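Local structure of clavulanic acid biosynthesis oligopeptide binding protein 2 (Streptomyces clavuligerus, 2WOL) at residues W99-R104 and H170-R175; T66-P71 and D182-M187; A324-A329 and E519-L524; V307-H312 and L446-T451. The protein probably binds oligopeptides as a solute-binding protein of the clavulanic acid biosynthetic pathway. One frame throughout, in Å; residues are numbered along the deposited sequence.

Contact 1 (W99-R104 and H170-R175)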
loop_
_atom_site.group_PDB
_atom_site.type_symbol
_atom_site.label_atom_id
_atom_site.label_comp_id
_atom_site.label_asym_id
_atom_site.label_seq_id
_atom_site.Cartn_x
_atom_site.Cartn_y
_atom_site.Cartn_z
ATOM N N TRP A 99 4.548 18.774 15.134
ATOM C CA TRP A 99 5.514 18.484 14.088
ATOM C C TRP A 99 5.801 19.736 13.279
ATOM O O TRP A 99 4.892 20.334 12.700
ATOM C CB TRP A 99 4.981 17.371 13.188
ATOM C CG TRP A 99 4.969 16.038 13.856
ATOM C CD1 TRP A 99 4.139 15.623 14.858
ATOM C CD2 TRP A 99 5.842 14.940 13.577
ATOM N NE1 TRP A 99 4.437 14.331 15.218
ATOM C CE2 TRP A 99 5.480 13.888 14.447
ATOM C CE3 TRP A 99 6.889 14.741 12.668
ATOM C CZ2 TRP A 99 6.135 12.651 14.436
ATOM C CZ3 TRP A 99 7.536 13.516 12.655
ATOM C CH2 TRP A 99 7.157 12.486 13.537
ATOM N N THR A 100 7.073 20.123 13.252
ATOM C CA THR A 100 7.515 21.337 12.581
ATOM C C THR A 100 8.451 21.008 11.418
ATOM O O THR A 100 9.357 20.181 11.550
ATOM C CB THR A 100 8.222 22.276 13.591
ATOM O OG1 THR A 100 7.327 22.570 14.671
ATOM C CG2 THR A 100 8.670 23.574 12.936
ATOM N N TYR A 101 8.214 21.657 10.278
ATOM C CA TYR A 101 9.046 21.514 9.083
ATOM C C TYR A 101 9.485 22.880 8.586
ATOM O O TYR A 101 8.756 23.870 8.721
ATOM C CB TYR A 101 8.291 20.788 7.958
ATOM C CG TYR A 101 7.857 19.385 8.305
ATOM C CD1 TYR A 101 6.662 19.159 8.985
ATOM C CD2 TYR A 101 8.635 18.281 7.949
ATOM C CE1 TYR A 101 6.249 17.874 9.312
ATOM C CE2 TYR A 101 8.232 16.987 8.270
ATOM C CZ TYR A 101 7.036 16.794 8.955
ATOM O OH TYR A 101 6.606 15.530 9.295
ATOM N N ARG A 102 10.679 22.915 8.004
ATOM C CA ARG A 102 11.255 24.139 7.461
ATOM C C ARG A 102 11.535 23.925 5.984
ATOM O O ARG A 102 12.304 23.040 5.610
ATOM C CB ARG A 102 12.521 24.522 8.237
ATOM C CG ARG A 102 12.268 24.535 9.737
ATOM C CD ARG A 102 13.453 24.948 10.597
ATOM N NE ARG A 102 13.109 24.718 12.000
ATOM C CZ ARG A 102 12.355 25.530 12.739
ATOM N NH1 ARG A 102 11.879 26.659 12.228
ATOM N NH2 ARG A 102 12.080 25.214 13.996
ATOM N N LEU A 103 10.882 24.727 5.151
ATOM C CA LEU A 103 10.921 24.543 3.705
ATOM C C LEU A 103 12.153 25.164 3.065
ATOM O O LEU A 103 12.620 26.229 3.487
ATOM C CB LEU A 103 9.664 25.129 3.061
ATOM C CG LEU A 103 8.361 24.328 3.106
ATOM C CD1 LEU A 103 7.709 24.380 4.486
ATOM C CD2 LEU A 103 7.406 24.863 2.045
ATOM N N ARG A 104 12.671 24.493 2.039
ATOM C CA ARG A 104 13.711 25.063 1.184
ATOM C C ARG A 104 13.192 26.334 0.514
ATOM O O ARG A 104 12.016 26.419 0.156
ATOM C CB ARG A 104 14.150 24.055 0.122
ATOM C CG ARG A 104 14.890 22.848 0.664
ATOM C CD ARG A 104 15.033 21.795 -0.419
ATOM N NE ARG A 104 15.944 20.724 -0.032
ATOM C CZ ARG A 104 17.261 20.750 -0.228
ATOM N NH1 ARG A 104 17.836 21.795 -0.810
ATOM N NH2 ARG A 104 18.006 19.723 0.156
ATOM N N HIS A 170 8.155 29.853 4.822
ATOM C CA HIS A 170 9.045 28.693 4.772
ATOM C C HIS A 170 8.994 27.831 6.036
ATOM O O HIS A 170 9.905 27.042 6.298
ATOM C CB HIS A 170 10.478 29.142 4.463
ATOM C CG HIS A 170 10.595 29.915 3.188
ATOM N ND1 HIS A 170 10.495 29.324 1.947
ATOM C CD2 HIS A 170 10.771 31.238 2.963
ATOM C CE1 HIS A 170 10.618 30.248 1.011
ATOM N NE2 HIS A 170 10.789 31.417 1.601
ATOM N N THR A 171 7.917 27.973 6.804
ATOM C CA THR A 171 7.741 27.208 8.034
ATOM C C THR A 171 6.307 26.715 8.150
ATOM O O THR A 171 5.360 27.456 7.881
ATOM C CB THR A 171 8.103 28.044 9.283
ATOM O OG1 THR A 171 9.355 28.708 9.066
ATOM C CG2 THR A 171 8.212 27.167 10.525
ATOM N N ILE A 172 6.155 25.455 8.543
ATOM C CA ILE A 172 4.836 24.887 8.785
ATOM C C ILE A 172 4.840 24.053 10.063
ATOM O O ILE A 172 5.775 23.279 10.314
ATOM C CB ILE A 172 4.303 24.096 7.546
ATOM C CG1 ILE A 172 2.812 23.761 7.712
ATOM C CG2 ILE A 172 5.163 22.852 7.247
ATOM C CD1 ILE A 172 2.109 23.422 6.408
ATOM N N VAL A 173 3.807 24.246 10.883
ATOM C CA VAL A 173 3.679 23.560 12.168
ATOM C C VAL A 173 2.349 22.814 12.233
ATOM O O VAL A 173 1.287 23.413 12.050
ATOM C CB VAL A 173 3.765 24.554 13.362
ATOM C CG1 VAL A 173 3.644 23.817 14.691
ATOM C CG2 VAL A 173 5.067 25.350 13.313
ATOM N N PHE A 174 2.415 21.508 12.490
ATOM C CA PHE A 174 1.218 20.681 12.637
ATOM C C PHE A 174 0.978 20.355 14.111
ATOM O O PHE A 174 1.801 19.699 14.752
ATOM C CB PHE A 174 1.358 19.384 11.838
ATOM C CG PHE A 174 1.486 19.589 10.355
ATOM C CD1 PHE A 174 2.741 19.685 9.754
ATOM C CD2 PHE A 174 0.353 19.661 9.549
ATOM C CE1 PHE A 174 2.865 19.868 8.381
ATOM C CE2 PHE A 174 0.471 19.844 8.169
ATOM C CZ PHE A 174 1.728 19.944 7.585
ATOM N N ARG A 175 -0.150 20.819 14.642
ATOM C CA ARG A 175 -0.524 20.548 16.027
ATOM C C ARG A 175 -1.572 19.443 16.047
ATOM O O ARG A 175 -2.756 19.691 15.816
ATOM C CB ARG A 175 -1.072 21.809 16.700
ATOM C CG ARG A 175 -0.078 22.953 16.840
ATOM C CD ARG A 175 -0.784 24.152 17.447
ATOM N NE ARG A 175 0.123 25.236 17.823
ATOM C CZ ARG A 175 -0.274 26.386 18.367
ATOM N NH1 ARG A 175 -1.563 26.611 18.597
ATOM N NH2 ARG A 175 0.618 27.318 18.679
#

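Contact 2 (T66-P71 and D182-M187)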
loop_
_atom_site.group_PDB
_atom_site.type_symbol
_atom_site.label_atom_id
_atom_site.label_comp_id
_atom_site.label_asym_id
_atom_site.label_seq_id
_atom_site.Cartn_x
_atom_site.Cartn_y
_atom_site.Cartn_z
ATOM N N THR A 66 7.275 16.596 -1.985
ATOM C CA THR A 66 6.573 16.619 -0.708
ATOM C C THR A 66 7.570 17.070 0.358
ATOM O O THR A 66 8.765 17.172 0.074
ATOM C CB THR A 66 6.000 15.222 -0.369
ATOM O OG1 THR A 66 6.992 14.226 -0.649
ATOM C CG2 THR A 66 4.764 14.919 -1.212
ATOM N N LEU A 67 7.100 17.356 1.569
ATOM C CA LEU A 67 8.014 17.769 2.643
ATOM C C LEU A 67 9.072 16.702 2.879
ATOM O O LEU A 67 10.274 17.004 2.963
ATOM C CB LEU A 67 7.256 18.072 3.937
ATOM C CG LEU A 67 6.446 19.372 3.974
ATOM C CD1 LEU A 67 5.562 19.391 5.205
ATOM C CD2 LEU A 67 7.353 20.597 3.947
ATOM N N MET A 68 8.604 15.459 2.978
ATOM C CA MET A 68 9.448 14.284 3.159
ATOM C C MET A 68 9.184 13.339 1.999
ATOM O O MET A 68 8.107 13.365 1.418
ATOM C CB MET A 68 9.103 13.577 4.471
ATOM C CG MET A 68 9.186 14.466 5.706
ATOM S SD MET A 68 10.884 14.957 6.085
ATOM C CE MET A 68 11.601 13.379 6.550
ATOM N N ALA A 69 10.163 12.509 1.656
ATOM C CA ALA A 69 9.978 11.518 0.594
ATOM C C ALA A 69 10.777 10.270 0.898
ATOM O O ALA A 69 11.806 10.338 1.569
ATOM C CB ALA A 69 10.392 12.092 -0.757
ATOM N N TYR A 70 10.315 9.125 0.409
ATOM C CA TYR A 70 11.120 7.915 0.538
ATOM C C TYR A 70 12.384 8.075 -0.303
ATOM O O TYR A 70 12.314 8.479 -1.463
ATOM C CB TYR A 70 10.302 6.659 0.205
ATOM C CG TYR A 70 9.145 6.538 1.166
ATOM C CD1 TYR A 70 7.874 6.992 0.816
ATOM C CD2 TYR A 70 9.338 6.043 2.458
ATOM C CE1 TYR A 70 6.816 6.925 1.713
ATOM C CE2 TYR A 70 8.285 5.976 3.369
ATOM C CZ TYR A 70 7.027 6.425 2.986
ATOM O OH TYR A 70 5.973 6.376 3.872
ATOM N N PRO A 71 13.550 7.812 0.304
ATOM C CA PRO A 71 14.797 8.070 -0.405
ATOM C C PRO A 71 15.005 7.110 -1.569
ATOM O O PRO A 71 14.347 6.061 -1.648
ATOM C CB PRO A 71 15.867 7.878 0.675
ATOM C CG PRO A 71 15.253 6.989 1.676
ATOM C CD PRO A 71 13.774 7.281 1.661
ATOM N N ASP A 182 4.352 8.364 13.370
ATOM C CA ASP A 182 4.621 8.141 11.946
ATOM C C ASP A 182 4.316 9.335 11.034
ATOM O O ASP A 182 4.092 9.160 9.833
ATOM C CB ASP A 182 3.868 6.890 11.465
ATOM C CG ASP A 182 4.297 5.622 12.195
ATOM O OD1 ASP A 182 5.315 5.645 12.927
ATOM O OD2 ASP A 182 3.609 4.596 12.028
ATOM N N PHE A 183 4.334 10.548 11.584
ATOM C CA PHE A 183 3.887 11.708 10.805
ATOM C C PHE A 183 4.720 12.015 9.549
ATOM O O PHE A 183 4.171 12.456 8.533
ATOM C CB PHE A 183 3.730 12.949 11.687
ATOM C CG PHE A 183 2.828 13.998 11.098
ATOM C CD1 PHE A 183 1.442 13.824 11.098
ATOM C CD2 PHE A 183 3.358 15.154 10.537
ATOM C CE1 PHE A 183 0.604 14.777 10.549
ATOM C CE2 PHE A 183 2.521 16.126 9.994
ATOM C CZ PHE A 183 1.147 15.937 10.001
ATOM N N ASP A 184 6.033 11.776 9.600
ATOM C CA ASP A 184 6.878 11.973 8.413
ATOM C C ASP A 184 6.363 11.149 7.222
ATOM O O ASP A 184 6.505 11.550 6.064
ATOM C CB ASP A 184 8.335 11.579 8.688
ATOM C CG ASP A 184 9.173 12.712 9.283
ATOM O OD1 ASP A 184 8.740 13.891 9.299
ATOM O OD2 ASP A 184 10.302 12.406 9.722
ATOM N N HIS A 185 5.784 9.987 7.518
ATOM C CA HIS A 185 5.211 9.123 6.484
ATOM C C HIS A 185 4.011 9.771 5.819
ATOM O O HIS A 185 3.866 9.711 4.596
ATOM C CB HIS A 185 4.820 7.765 7.059
ATOM C CG HIS A 185 5.991 6.914 7.425
ATOM N ND1 HIS A 185 6.579 6.040 6.537
ATOM C CD2 HIS A 185 6.693 6.814 8.577
ATOM C CE1 HIS A 185 7.590 5.429 7.130
ATOM N NE2 HIS A 185 7.680 5.880 8.369
ATOM N N LEU A 186 3.162 10.404 6.624
ATOM C CA LEU A 186 2.006 11.115 6.089
ATOM C C LEU A 186 2.439 12.289 5.221
ATOM O O LEU A 186 1.790 12.599 4.224
ATOM C CB LEU A 186 1.071 11.574 7.209
ATOM C CG LEU A 186 0.514 10.497 8.150
ATOM C CD1 LEU A 186 -0.547 11.103 9.054
ATOM C CD2 LEU A 186 -0.049 9.271 7.410
ATOM N N MET A 187 3.557 12.913 5.587
ATOM C CA MET A 187 4.084 14.040 4.825
ATOM C C MET A 187 4.805 13.606 3.552
ATOM O O MET A 187 5.228 14.451 2.765
ATOM C CB MET A 187 4.991 14.905 5.704
ATOM C CG MET A 187 4.257 15.657 6.812
ATOM S SD MET A 187 2.949 16.754 6.213
ATOM C CE MET A 187 1.477 15.745 6.357
HETATM O O HOH W 1 4.317 17.191 2.196
#

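Contact 3 (A324-A329 and E519-L524)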
loop_
_atom_site.group_PDB
_atom_site.type_symbol
_atom_site.label_atom_id
_atom_site.label_comp_id
_atom_site.label_asym_id
_atom_site.label_seq_id
_atom_site.Cartn_x
_atom_site.Cartn_y
_atom_site.Cartn_z
ATOM N N ALA A 324 -10.414 -23.434 15.733
ATOM C CA ALA A 324 -10.640 -24.644 14.951
ATOM C C ALA A 324 -10.320 -24.393 13.483
ATOM O O ALA A 324 -9.639 -25.191 12.846
ATOM C CB ALA A 324 -12.073 -25.126 15.108
ATOM N N VAL A 325 -10.795 -23.266 12.963
ATOM C CA VAL A 325 -10.540 -22.893 11.576
ATOM C C VAL A 325 -9.037 -22.718 11.316
ATOM O O VAL A 325 -8.520 -23.196 10.302
ATOM C CB VAL A 325 -11.323 -21.623 11.179
ATOM C CG1 VAL A 325 -10.898 -21.120 9.799
ATOM C CG2 VAL A 325 -12.823 -21.902 11.211
ATOM N N GLN A 326 -8.338 -22.063 12.241
ATOM C CA GLN A 326 -6.897 -21.861 12.091
ATOM C C GLN A 326 -6.161 -23.204 12.037
ATOM O O GLN A 326 -5.334 -23.419 11.158
ATOM C CB GLN A 326 -6.339 -20.990 13.217
ATOM C CG GLN A 326 -7.058 -19.647 13.414
ATOM C CD GLN A 326 -6.265 -18.433 12.956
ATOM O OE1 GLN A 326 -5.114 -18.535 12.515
ATOM N NE2 GLN A 326 -6.873 -17.262 13.092
ATOM N N TYR A 327 -6.479 -24.111 12.960
ATOM C CA TYR A 327 -5.827 -25.423 12.997
ATOM C C TYR A 327 -6.121 -26.276 11.766
ATOM O O TYR A 327 -5.263 -27.043 11.327
ATOM C CB TYR A 327 -6.244 -26.203 14.244
ATOM C CG TYR A 327 -5.560 -25.782 15.523
ATOM C CD1 TYR A 327 -6.303 -25.313 16.606
ATOM C CD2 TYR A 327 -4.177 -25.878 15.664
ATOM C CE1 TYR A 327 -5.691 -24.935 17.789
ATOM C CE2 TYR A 327 -3.550 -25.501 16.848
ATOM C CZ TYR A 327 -4.314 -25.032 17.911
ATOM O OH TYR A 327 -3.707 -24.655 19.091
ATOM N N ALA A 328 -7.337 -26.157 11.228
ATOM C CA ALA A 328 -7.773 -26.991 10.101
ATOM C C ALA A 328 -7.422 -26.417 8.729
ATOM O O ALA A 328 -7.770 -26.995 7.702
ATOM C CB ALA A 328 -9.270 -27.281 10.196
ATOM N N ALA A 329 -6.726 -25.285 8.716
ATOM C CA ALA A 329 -6.279 -24.680 7.468
ATOM C C ALA A 329 -5.153 -25.510 6.863
ATOM O O ALA A 329 -4.139 -25.765 7.512
ATOM C CB ALA A 329 -5.813 -23.243 7.712
ATOM N N GLU A 519 -4.099 -14.239 19.393
ATOM C CA GLU A 519 -4.858 -14.887 20.472
ATOM C C GLU A 519 -6.369 -14.828 20.207
ATOM O O GLU A 519 -7.090 -15.795 20.464
ATOM C CB GLU A 519 -4.526 -14.266 21.834
ATOM C CG GLU A 519 -3.138 -14.618 22.350
ATOM C CD GLU A 519 -2.712 -13.788 23.555
ATOM O OE1 GLU A 519 -3.500 -12.930 24.011
ATOM O OE2 GLU A 519 -1.578 -13.996 24.039
ATOM N N HIS A 520 -6.839 -13.697 19.680
ATOM C CA HIS A 520 -8.247 -13.546 19.290
ATOM C C HIS A 520 -8.647 -14.482 18.149
ATOM O O HIS A 520 -9.821 -14.829 18.013
ATOM C CB HIS A 520 -8.553 -12.105 18.878
ATOM C CG HIS A 520 -8.744 -11.172 20.032
ATOM N ND1 HIS A 520 -9.870 -11.192 20.827
ATOM C CD2 HIS A 520 -7.961 -10.176 20.511
ATOM C CE1 HIS A 520 -9.768 -10.255 21.753
ATOM N NE2 HIS A 520 -8.619 -9.625 21.584
ATOM N N ALA A 521 -7.666 -14.858 17.322
ATOM C CA ALA A 521 -7.856 -15.799 16.205
ATOM C C ALA A 521 -8.818 -15.300 15.109
ATOM O O ALA A 521 -9.340 -16.089 14.318
ATOM C CB ALA A 521 -8.263 -17.196 16.722
ATOM N N VAL A 522 -9.026 -13.987 15.058
ATOM C CA VAL A 522 -9.922 -13.388 14.061
ATOM C C VAL A 522 -9.295 -13.266 12.669
ATOM O O VAL A 522 -10.013 -13.144 11.679
ATOM C CB VAL A 522 -10.484 -12.017 14.516
ATOM C CG1 VAL A 522 -11.471 -12.197 15.670
ATOM C CG2 VAL A 522 -9.362 -11.062 14.910
ATOM N N LEU A 523 -7.964 -13.314 12.597
ATOM C CA LEU A 523 -7.260 -13.258 11.315
ATOM C C LEU A 523 -6.418 -14.511 11.113
ATOM O O LEU A 523 -5.596 -14.852 11.967
ATOM C CB LEU A 523 -6.369 -12.011 11.225
ATOM C CG LEU A 523 -7.035 -10.637 11.391
ATOM C CD1 LEU A 523 -6.010 -9.523 11.258
ATOM C CD2 LEU A 523 -8.166 -10.444 10.390
ATOM N N LEU A 524 -6.641 -15.180 9.984
ATOM C CA LEU A 524 -5.862 -16.343 9.576
ATOM C C LEU A 524 -4.900 -15.930 8.462
ATOM O O LEU A 524 -5.319 -15.744 7.316
ATOM C CB LEU A 524 -6.785 -17.473 9.101
ATOM C CG LEU A 524 -6.185 -18.670 8.348
ATOM C CD1 LEU A 524 -5.100 -19.392 9.157
ATOM C CD2 LEU A 524 -7.284 -19.644 7.956
#

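Contact 4 (V307-H312 and L446-T451)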
loop_
_atom_site.group_PDB
_atom_site.type_symbol
_atom_site.label_atom_id
_atom_site.label_comp_id
_atom_site.label_asym_id
_atom_site.label_seq_id
_atom_site.Cartn_x
_atom_site.Cartn_y
_atom_site.Cartn_z
ATOM N N VAL A 307 -7.496 -14.637 5.706
ATOM C CA VAL A 307 -8.920 -14.863 5.896
ATOM C C VAL A 307 -9.319 -14.227 7.226
ATOM O O VAL A 307 -8.674 -14.458 8.258
ATOM C CB VAL A 307 -9.267 -16.376 5.887
ATOM C CG1 VAL A 307 -10.737 -16.605 6.245
ATOM C CG2 VAL A 307 -8.943 -16.991 4.526
ATOM N N ALA A 308 -10.366 -13.410 7.189
ATOM C CA ALA A 308 -10.897 -12.784 8.392
ATOM C C ALA A 308 -12.132 -13.529 8.865
ATOM O O ALA A 308 -12.940 -13.969 8.055
ATOM C CB ALA A 308 -11.232 -11.323 8.122
ATOM N N MET A 309 -12.260 -13.672 10.182
ATOM C CA MET A 309 -13.449 -14.256 10.795
ATOM C C MET A 309 -14.175 -13.220 11.651
ATOM O O MET A 309 -13.547 -12.467 12.397
ATOM C CB MET A 309 -13.088 -15.497 11.604
ATOM C CG MET A 309 -12.868 -16.717 10.726
ATOM S SD MET A 309 -12.269 -18.152 11.624
ATOM C CE MET A 309 -10.516 -17.802 11.730
ATOM N N GLN A 310 -15.500 -13.197 11.523
ATOM C CA GLN A 310 -16.331 -12.110 12.041
ATOM C C GLN A 310 -17.137 -12.536 13.267
ATOM O O GLN A 310 -18.119 -13.259 13.125
ATOM C CB GLN A 310 -17.286 -11.628 10.941
ATOM C CG GLN A 310 -16.657 -10.759 9.850
ATOM C CD GLN A 310 -15.451 -11.400 9.197
ATOM O OE1 GLN A 310 -14.318 -11.020 9.479
ATOM N NE2 GLN A 310 -15.687 -12.395 8.347
ATOM N N PRO A 311 -16.721 -12.097 14.475
ATOM C CA PRO A 311 -17.482 -12.425 15.690
ATOM C C PRO A 311 -18.960 -12.016 15.667
ATOM O O PRO A 311 -19.765 -12.606 16.394
ATOM C CB PRO A 311 -16.726 -11.669 16.786
ATOM C CG PRO A 311 -15.324 -11.623 16.274
ATOM C CD PRO A 311 -15.504 -11.332 14.808
ATOM N N HIS A 312 -19.309 -11.032 14.841
ATOM C CA HIS A 312 -20.706 -10.609 14.689
ATOM C C HIS A 312 -21.567 -11.595 13.890
ATOM O O HIS A 312 -22.791 -11.423 13.782
ATOM C CB HIS A 312 -20.809 -9.182 14.126
ATOM C CG HIS A 312 -19.832 -8.873 13.032
ATOM N ND1 HIS A 312 -18.496 -8.626 13.271
ATOM C CD2 HIS A 312 -20.008 -8.732 11.696
ATOM C CE1 HIS A 312 -17.889 -8.359 12.127
ATOM N NE2 HIS A 312 -18.783 -8.418 11.157
ATOM N N LEU A 446 -21.551 -13.368 6.380
ATOM C CA LEU A 446 -20.216 -13.767 5.937
ATOM C C LEU A 446 -19.276 -13.951 7.125
ATOM O O LEU A 446 -18.561 -13.028 7.529
ATOM C CB LEU A 446 -19.656 -12.749 4.933
ATOM C CG LEU A 446 -20.564 -12.451 3.731
ATOM C CD1 LEU A 446 -19.998 -11.354 2.838
ATOM C CD2 LEU A 446 -20.853 -13.718 2.920
ATOM N N GLY A 447 -19.296 -15.159 7.683
ATOM C CA GLY A 447 -18.504 -15.504 8.860
ATOM C C GLY A 447 -17.015 -15.535 8.581
ATOM O O GLY A 447 -16.210 -15.312 9.487
ATOM N N LEU A 448 -16.665 -15.834 7.329
ATOM C CA LEU A 448 -15.284 -15.758 6.853
ATOM C C LEU A 448 -15.216 -14.890 5.605
ATOM O O LEU A 448 -16.166 -14.853 4.817
ATOM C CB LEU A 448 -14.724 -17.150 6.531
ATOM C CG LEU A 448 -14.911 -18.280 7.545
ATOM C CD1 LEU A 448 -16.083 -19.160 7.120
ATOM C CD2 LEU A 448 -13.654 -19.118 7.677
ATOM N N LEU A 449 -14.086 -14.207 5.428
ATOM C CA LEU A 449 -13.858 -13.329 4.278
ATOM C C LEU A 449 -12.438 -13.500 3.770
ATOM O O LEU A 449 -11.488 -13.492 4.564
ATOM C CB LEU A 449 -14.078 -11.862 4.665
ATOM C CG LEU A 449 -15.509 -11.426 4.990
ATOM C CD1 LEU A 449 -15.515 -10.080 5.703
ATOM C CD2 LEU A 449 -16.337 -11.364 3.702
ATOM N N VAL A 450 -12.292 -13.647 2.454
ATOM C CA VAL A 450 -10.974 -13.711 1.826
ATOM C C VAL A 450 -10.582 -12.320 1.357
ATOM O O VAL A 450 -11.352 -11.649 0.669
ATOM C CB VAL A 450 -10.958 -14.665 0.603
ATOM C CG1 VAL A 450 -9.571 -14.683 -0.063
ATOM C CG2 VAL A 450 -11.366 -16.068 1.010
ATOM N N THR A 451 -9.381 -11.881 1.719
ATOM C CA THR A 451 -8.900 -10.602 1.220
ATOM C C THR A 451 -7.380 -10.518 1.171
ATOM O O THR A 451 -6.684 -11.435 1.603
ATOM C CB THR A 451 -9.516 -9.407 2.004
ATOM O OG1 THR A 451 -9.357 -8.206 1.239
ATOM C CG2 THR A 451 -8.879 -9.240 3.375
#

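Contact 1 (W99-R104 and H170-R175)
Y101 and F174 meet on the buried face of the antiparallel pair formed by strands 99-102 and 171-175, their side chains crossing at about a right angle. CD1 of Y101 comes to the edge of the F174 ring, near its plane, 3.9 Å from CE1 of F174. CG of Y101 lies anti to the carbonyl carbon, beside the backbone N (chi1 -61°). The OH of Y101 is hydrogen-bonded to D184. On the same face, I172 CG2 packs 3.8 Å from Y101 CB and reaches L103 CD1 at 4.1 Å. W99 joins F174 through their CB atoms; its indole then leads away, and NE1 bonds to the carbonyl of G96. The two strands are the central pair of a four-stranded antiparallel sheet, completed by strands 91-93 and 164-166, with V120 and V124 of helix 117-127 packing against I172 and F174. W99-F174 and Y101-I172 are hydrogen-bonded pairs; the bond from F174 N to W99 O is 2.7 Å long and almost straight (178°). On the other face T100 and V173 lie side by side, pointing the same way, with T100 OG1 3.8 Å from V173 CG2. R102 and T171 repeat this alignment: the guanidinium NH1 approaches T171 CG2 at 4.1 Å, T100 CG2 lies over one guanidinium face, offset toward the rim, and NE forms a salt bridge to E91.

Contact 2 (T66-P71 and D182-M187)
D184 is the first residue of 182-187 to touch 66-71, meeting the thioether end of M68. The M68 chain bends at chi2 and chi3, putting CE 3.6 Å from OD2 of D184, while CG of M68 passes 3.7 Å from OD1. Besides its bond with Y101, OD1 also accepts from G90 N. H185 comes next, its side chain crossing that of Y70 at about a right angle. ND1 of H185 and OH of Y70 are hydrogen-bonded at 2.8 Å, with the hydroxyl in the imidazole plane; the rings meet rim to rim, their planes at 45°. Y70 OH also makes a weak hydrogen bond to Q189. M187 closes the segment. Its SD lies 3.8 Å from CD1 of L67, the two side chains running alongside each other, and its CB packs against CG of M68. A water bridges the backbones, accepting from L67 N and donating to M187 O, each at 2.9 Å. M187 O also lies 3.3 Å from T66 CB. Helix 183-186 packs on M68 of strand 68-69, which pairs with strand 82-83; F183 and M187 touch Y101 of strand 98-102, and L140 of helix 140-144 packs on F183, L186 and M187.

Contact 3 (A324-A329 and E519-L524)
Two hydrogen bonds from the amide of Q326 carry the polar part of this contact, joining helix 319-327 to the turn between helix 503-520 and strand 523-534. NE2 of Q326 donates to L523 O at 3.0 Å, nearly straight at 168°, and to A521 O, also at 3.0 Å but more bent at 148°. Both acceptors lie close to the plane of the amide, whereas NE2 stands well above each carbonyl plane. One NH2 group thus grips the main-chain oxygens of A521 in the turn, which leaves the helix with positive phi, and of L523 at the start of the strand. A bend at chi2 (-107°) carries CD of Q326 over to this backbone. The remaining contacts are van der Waals. Q326 and L524 slide past each other in opposite directions, bringing OE1 of Q326 3.5 Å from CD1 of L524. The other methyl of L524, CD2, packs 3.9 Å from CB of A329 and 4.3 Å from CG1 of V325. M309 of strand 303-309 touches both V325 and Q326, and R322 and R323 of helix 319-327 bond the carbonyls of H520 and E519. The arrangement is a helix packed on a helix-turn-strand connection where the chain enters strand 523-534 of the mixed sheet, within the alpha/beta architecture of periplasmic-type solute-binding proteins.

Contact 4 (V307-H312 and L446-T451)
The carbonyl oxygen of A308 is gripped by two donors, L449 N across the strands and NE2 of Q310 within its own segment. L449 N approaches in the carbonyl plane at 2.9 Å; NE2 of Q310 stands above that plane at 3.2 Å. The same NE2 donates to L446 O at 3.1 Å, almost straight (172°) and in the amide plane, so one amide group ties the end of strand 303-309 to the residues leading into strand 448-453. The bend at chi2 (54°) folds CD back toward L449. The Q310 and L449 side chains cross at about a right angle, CD1 of L449 lying 3.7 Å from CD of Q310. Backbone bonds A308 N to L449 O and Q310 N to G447 O complete the ladder. On the opposite face M309 and L448 lie side by side, M309 CG 4.0 Å from L448 CD2, and CG1 of V307 packs on CB of L448. V325 of helix 319-327 touches L448, whereas V441 of helix 438-444 meets Q310 and L449. This is an antiparallel pair inside a mixed sheet: strand 303-309 also pairs antiparallel with 523-534, and 448-453 runs parallel to 391-398, a helix-flanked sheet as in other solute-binding proteins.

In the fold
The four contacts form two pairs on opposite sides of the chain's centre. Contacts 1 and 2, with centres 12 Å apart, are joined by the hydrogen bond between Y101 OH and D184 OD1 (2.7 Å) and by packing of W99 on F183. Contacts 3 and 4, with centres 11 Å apart, both reach the same sheet, in which strands 523-534 and 303-309 are neighbours: V522 O and M309 N are 2.8 Å apart, as are L524 N and V307 O, and their segments alternate along the chain. Between the pairs, contacts 2 and 3 come closest, about 17 Å at their nearest atoms. A bound glycerol, probably from the crystallisation liquor, lies about 4 Å from the Y70 side chain in contact 2.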